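Local coordinates for UPF0311 protein RPA1785 (PDB 3C5O) that is of unknown function but belongs to the UPF0311 (DUF3237) family and folds into an antiparallel beta-barrel, at residues R63-A75 with V86-R100. Numbering follows the deposited sequence.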
# COMPACT_ATOMS: atom_id res chain seq x y z
N ARG B 63 -6.59 -6.98 -15.75
CA ARG B 63 -5.37 -7.41 -16.38
C ARG B 63 -5.70 -7.88 -17.78
O ARG B 63 -6.87 -8.15 -18.08
CB ARG B 63 -4.75 -8.57 -15.59
CG ARG B 63 -4.29 -8.25 -14.16
CD ARG B 63 -3.81 -9.58 -13.55
NE ARG B 63 -3.59 -9.56 -12.09
CZ ARG B 63 -3.13 -10.60 -11.38
NH1 ARG B 63 -2.84 -11.76 -11.98
NH2 ARG B 63 -2.96 -10.48 -10.07
N PRO B 64 -4.67 -8.01 -18.66
CA PRO B 64 -4.99 -8.36 -20.04
C PRO B 64 -5.65 -9.74 -20.19
O PRO B 64 -6.32 -9.97 -21.19
CB PRO B 64 -3.63 -8.30 -20.77
CG PRO B 64 -2.73 -7.52 -19.88
CD PRO B 64 -3.22 -7.85 -18.47
N ASN B 65 -5.48 -10.63 -19.22
CA ASN B 65 -6.21 -11.91 -19.22
C ASN B 65 -7.61 -11.81 -18.57
O ASN B 65 -8.27 -12.83 -18.39
CB ASN B 65 -5.38 -13.02 -18.57
CG ASN B 65 -5.23 -12.84 -17.06
OD1 ASN B 65 -5.66 -11.83 -16.50
ND2 ASN B 65 -4.61 -13.81 -16.41
N GLU B 66 -8.02 -10.60 -18.19
CA GLU B 66 -9.38 -10.34 -17.69
C GLU B 66 -9.59 -10.64 -16.21
O GLU B 66 -10.68 -10.42 -15.69
CB GLU B 66 -10.45 -11.01 -18.53
CG GLU B 66 -10.39 -10.61 -20.01
CD GLU B 66 -11.51 -9.66 -20.40
OE1 GLU B 66 -12.10 -9.91 -21.47
OE2 GLU B 66 -11.82 -8.70 -19.63
N LEU B 67 -8.55 -11.15 -15.55
CA LEU B 67 -8.46 -11.17 -14.10
C LEU B 67 -8.75 -9.75 -13.60
O LEU B 67 -8.27 -8.78 -14.18
CB LEU B 67 -7.03 -11.58 -13.71
CG LEU B 67 -6.52 -11.94 -12.30
CD1 LEU B 67 -6.76 -10.86 -11.26
CD2 LEU B 67 -7.00 -13.29 -11.86
N ILE B 68 -9.56 -9.64 -12.56
CA ILE B 68 -9.81 -8.35 -11.93
C ILE B 68 -9.22 -8.32 -10.53
O ILE B 68 -9.53 -9.18 -9.72
CB ILE B 68 -11.29 -8.01 -11.88
CG1 ILE B 68 -11.86 -7.99 -13.30
CG2 ILE B 68 -11.50 -6.65 -11.22
CD1 ILE B 68 -13.36 -7.74 -13.36
N GLU B 69 -8.35 -7.33 -10.29
CA GLU B 69 -7.77 -7.03 -9.00
C GLU B 69 -8.71 -6.04 -8.31
O GLU B 69 -8.99 -4.98 -8.86
CB GLU B 69 -6.37 -6.42 -9.18
CG GLU B 69 -5.33 -7.40 -9.76
CD GLU B 69 -3.97 -6.75 -10.02
OE1 GLU B 69 -3.09 -7.39 -10.64
OE2 GLU B 69 -3.75 -5.58 -9.59
N LEU B 70 -9.24 -6.41 -7.14
CA LEU B 70 -10.19 -5.56 -6.46
C LEU B 70 -9.50 -4.88 -5.30
O LEU B 70 -8.60 -5.44 -4.67
CB LEU B 70 -11.36 -6.36 -5.90
CG LEU B 70 -11.69 -7.69 -6.58
CD1 LEU B 70 -12.36 -8.52 -5.53
CD2 LEU B 70 -12.57 -7.47 -7.76
N GLU B 71 -9.96 -3.68 -4.99
CA GLU B 71 -9.41 -2.89 -3.89
C GLU B 71 -10.49 -1.91 -3.50
O GLU B 71 -10.55 -0.82 -4.01
CB GLU B 71 -8.13 -2.19 -4.36
CG GLU B 71 -7.41 -1.38 -3.33
CD GLU B 71 -5.94 -1.23 -3.71
OE1 GLU B 71 -5.62 -0.54 -4.74
OE2 GLU B 71 -5.13 -1.87 -3.01
N ALA B 72 -11.39 -2.36 -2.64
CA ALA B 72 -12.54 -1.55 -2.25
C ALA B 72 -12.33 -0.95 -0.86
O ALA B 72 -11.85 -1.62 0.04
CB ALA B 72 -13.80 -2.41 -2.27
N LYS B 73 -12.69 0.33 -0.70
CA LYS B 73 -12.59 1.02 0.56
C LYS B 73 -13.91 1.69 0.82
O LYS B 73 -14.40 2.47 0.02
CB LYS B 73 -11.46 2.04 0.53
CG LYS B 73 -10.10 1.39 0.37
CD LYS B 73 -8.96 2.39 0.32
CE LYS B 73 -7.67 1.61 -0.03
NZ LYS B 73 -6.44 2.36 0.32
N TYR B 74 -14.52 1.32 1.94
CA TYR B 74 -15.79 1.85 2.38
C TYR B 74 -15.95 1.62 3.88
O TYR B 74 -14.99 1.23 4.56
CB TYR B 74 -16.93 1.17 1.61
CG TYR B 74 -16.94 -0.35 1.65
CD1 TYR B 74 -17.84 -1.05 2.44
CD2 TYR B 74 -16.04 -1.08 0.86
CE1 TYR B 74 -17.86 -2.46 2.45
CE2 TYR B 74 -16.06 -2.48 0.86
CZ TYR B 74 -16.97 -3.16 1.66
OH TYR B 74 -16.98 -4.55 1.63
N ALA B 75 -17.15 1.85 4.40
CA ALA B 75 -17.38 1.73 5.82
C ALA B 75 -18.78 1.22 6.07
O ALA B 75 -19.67 1.37 5.22
CB ALA B 75 -17.17 3.06 6.51
N VAL B 86 -13.77 -0.57 6.09
CA VAL B 86 -13.47 -1.80 5.35
C VAL B 86 -12.50 -1.53 4.21
O VAL B 86 -12.70 -0.64 3.40
CB VAL B 86 -14.72 -2.49 4.77
CG1 VAL B 86 -14.35 -3.87 4.17
CG2 VAL B 86 -15.82 -2.64 5.82
N GLU B 87 -11.44 -2.32 4.18
CA GLU B 87 -10.54 -2.37 3.05
C GLU B 87 -10.68 -3.79 2.51
O GLU B 87 -10.25 -4.72 3.18
CB GLU B 87 -9.14 -2.15 3.58
CG GLU B 87 -8.24 -1.30 2.77
CD GLU B 87 -6.98 -0.96 3.54
OE1 GLU B 87 -6.06 -1.82 3.59
OE2 GLU B 87 -6.89 0.17 4.09
N ASN B 88 -11.27 -3.97 1.33
CA ASN B 88 -11.53 -5.31 0.77
C ASN B 88 -10.71 -5.58 -0.52
O ASN B 88 -10.98 -5.00 -1.58
CB ASN B 88 -13.03 -5.45 0.53
CG ASN B 88 -13.49 -6.89 0.34
OD1 ASN B 88 -12.86 -7.85 0.80
ND2 ASN B 88 -14.62 -7.04 -0.36
N VAL B 89 -9.69 -6.42 -0.40
CA VAL B 89 -8.74 -6.62 -1.49
C VAL B 89 -8.75 -8.08 -1.95
O VAL B 89 -8.70 -9.01 -1.13
CB VAL B 89 -7.30 -6.18 -1.10
CG1 VAL B 89 -6.37 -6.27 -2.30
CG2 VAL B 89 -7.28 -4.75 -0.55
N GLY B 90 -8.81 -8.29 -3.27
CA GLY B 90 -8.82 -9.62 -3.78
C GLY B 90 -8.78 -9.74 -5.27
O GLY B 90 -8.20 -8.91 -5.98
N ILE B 91 -9.37 -10.83 -5.75
CA ILE B 91 -9.39 -11.11 -7.17
C ILE B 91 -10.71 -11.72 -7.62
O ILE B 91 -11.41 -12.37 -6.86
CB ILE B 91 -8.16 -11.99 -7.64
CG1 ILE B 91 -8.08 -13.32 -6.93
CG2 ILE B 91 -6.82 -11.28 -7.42
CD1 ILE B 91 -7.09 -14.25 -7.59
N ARG B 92 -11.06 -11.43 -8.86
CA ARG B 92 -12.12 -12.14 -9.52
C ARG B 92 -11.61 -12.65 -10.86
O ARG B 92 -11.03 -11.90 -11.65
CB ARG B 92 -13.34 -11.26 -9.69
CG ARG B 92 -14.44 -11.96 -10.43
CD ARG B 92 -15.74 -11.26 -10.20
NE ARG B 92 -15.82 -10.03 -10.97
CZ ARG B 92 -15.99 -8.82 -10.45
NH1 ARG B 92 -16.10 -8.63 -9.14
NH2 ARG B 92 -16.08 -7.78 -11.26
N PHE B 93 -11.81 -13.94 -11.10
CA PHE B 93 -11.34 -14.62 -12.30
C PHE B 93 -12.37 -15.69 -12.67
O PHE B 93 -13.37 -15.86 -11.97
CB PHE B 93 -9.94 -15.21 -12.06
CG PHE B 93 -9.16 -15.55 -13.33
CD1 PHE B 93 -8.34 -16.67 -13.37
CD2 PHE B 93 -9.23 -14.72 -14.46
CE1 PHE B 93 -7.61 -16.98 -14.51
CE2 PHE B 93 -8.50 -15.03 -15.62
CZ PHE B 93 -7.69 -16.16 -15.65
N GLY B 94 -12.14 -16.39 -13.77
CA GLY B 94 -13.05 -17.41 -14.27
C GLY B 94 -12.87 -17.58 -15.79
O GLY B 94 -12.01 -16.93 -16.38
N PRO B 95 -13.66 -18.46 -16.42
CA PRO B 95 -13.70 -18.52 -17.91
C PRO B 95 -13.98 -17.15 -18.55
O PRO B 95 -14.86 -16.44 -18.07
CB PRO B 95 -14.87 -19.47 -18.18
CG PRO B 95 -14.97 -20.33 -16.96
CD PRO B 95 -14.55 -19.45 -15.80
N VAL B 96 -13.23 -16.78 -19.59
CA VAL B 96 -13.38 -15.45 -20.20
C VAL B 96 -14.79 -15.08 -20.68
O VAL B 96 -15.21 -13.94 -20.50
CB VAL B 96 -12.36 -15.16 -21.34
CG1 VAL B 96 -11.06 -14.65 -20.76
CG2 VAL B 96 -12.14 -16.38 -22.25
N GLU B 97 -15.51 -16.04 -21.28
CA GLU B 97 -16.91 -15.85 -21.68
C GLU B 97 -17.79 -15.35 -20.52
O GLU B 97 -18.61 -14.45 -20.68
CB GLU B 97 -17.51 -17.15 -22.21
CG GLU B 97 -17.15 -17.51 -23.65
CD GLU B 97 -17.54 -18.96 -24.01
OE1 GLU B 97 -18.08 -19.67 -23.12
OE2 GLU B 97 -17.29 -19.39 -25.17
N LEU B 98 -17.62 -15.97 -19.36
CA LEU B 98 -18.43 -15.63 -18.18
C LEU B 98 -18.03 -14.29 -17.56
O LEU B 98 -18.88 -13.51 -17.13
CB LEU B 98 -18.39 -16.78 -17.17
CG LEU B 98 -18.93 -18.14 -17.65
CD1 LEU B 98 -18.55 -19.28 -16.71
CD2 LEU B 98 -20.44 -18.11 -17.85
N LEU B 99 -16.73 -14.02 -17.52
CA LEU B 99 -16.27 -12.70 -17.09
C LEU B 99 -16.92 -11.63 -17.97
O LEU B 99 -17.43 -10.63 -17.46
CB LEU B 99 -14.74 -12.59 -17.10
CG LEU B 99 -13.95 -13.62 -16.29
CD1 LEU B 99 -12.45 -13.32 -16.34
CD2 LEU B 99 -14.44 -13.69 -14.85
N ARG B 100 -16.93 -11.87 -19.28
CA ARG B 100 -17.58 -10.97 -20.23
C ARG B 100 -19.10 -10.84 -20.03
O ARG B 100 -19.63 -9.72 -20.11
CB ARG B 100 -17.24 -11.37 -21.66
CG ARG B 100 -15.81 -11.02 -22.05
CD ARG B 100 -15.34 -11.86 -23.21
NE ARG B 100 -13.92 -11.66 -23.48
CZ ARG B 100 -13.18 -12.48 -24.23
NH1 ARG B 100 -13.72 -13.57 -24.78
NH2 ARG B 100 -11.89 -12.21 -24.42
O HOH W 1 -12.46 -10.93 -13.72
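A beta hairpin pairs residues 68-75 with 86-93, and Tyr74 packs on Val86 where the two strands approach the turn. Val86 CB stands over the centre of the phenol ring, a CH-pi contact 3.9 Å from the centroid, while Val86 CG1 reaches Tyr74 CZ at 3.7 Å. The ring comes to lie over its cross-strand neighbour because CG sits between the backbone N and the carbonyl carbon (chi1 54°). Replacing Tyr74 with an alanine would probably strip Val86 of its aromatic cover and take from Ile38 its contact with the ring.

Hydrogen-bonded pairs run from Tyr74-Val86 through Ala72-Asn88 and Leu70-Gly90 to Ile68-Arg92, two bonds each; Asn88 N donates to Ala72 O at 2.7 Å. Within the closed antiparallel barrel these are neighbouring strands, flanked by strands 48-62 and 114-122. On the face carrying Tyr74, Leu70 CG lies across the backbone of Gly90, 3.7 Å from its O. Ile68 and Arg92 run side by side, with Ile68 CD1 3.4 Å from Arg92 NH2, and the guanidinium also makes a cation-pi contact with Phe115. Asn88 OD1 turns instead to Thr117 OG1.

Just beyond the Ile68-Arg92 pair, Leu67, in one of its two conformers, sets CD2 3.5 Å from Phe93 CG, and Asn65 O meets the edge of that ring in its plane. Gln133 of a second subunit packs on Phe93 as well. A water lies within hydrogen-bonding distance of both Glu66 O and Arg92 O and links the two segments next to the last hydrogen-bonded pair, where Arg92 O also accepts from Ile68 N. Glu66, its chain bent at chi2 (-106°), forms a salt bridge from OE1 to Arg100 NE at 3.2 Å, met nearly along the C-O bond, whereas OE2 pairs with Lys103; both partners belong to helix 96-103, whose Leu99 CD1 touches Glu66 CB.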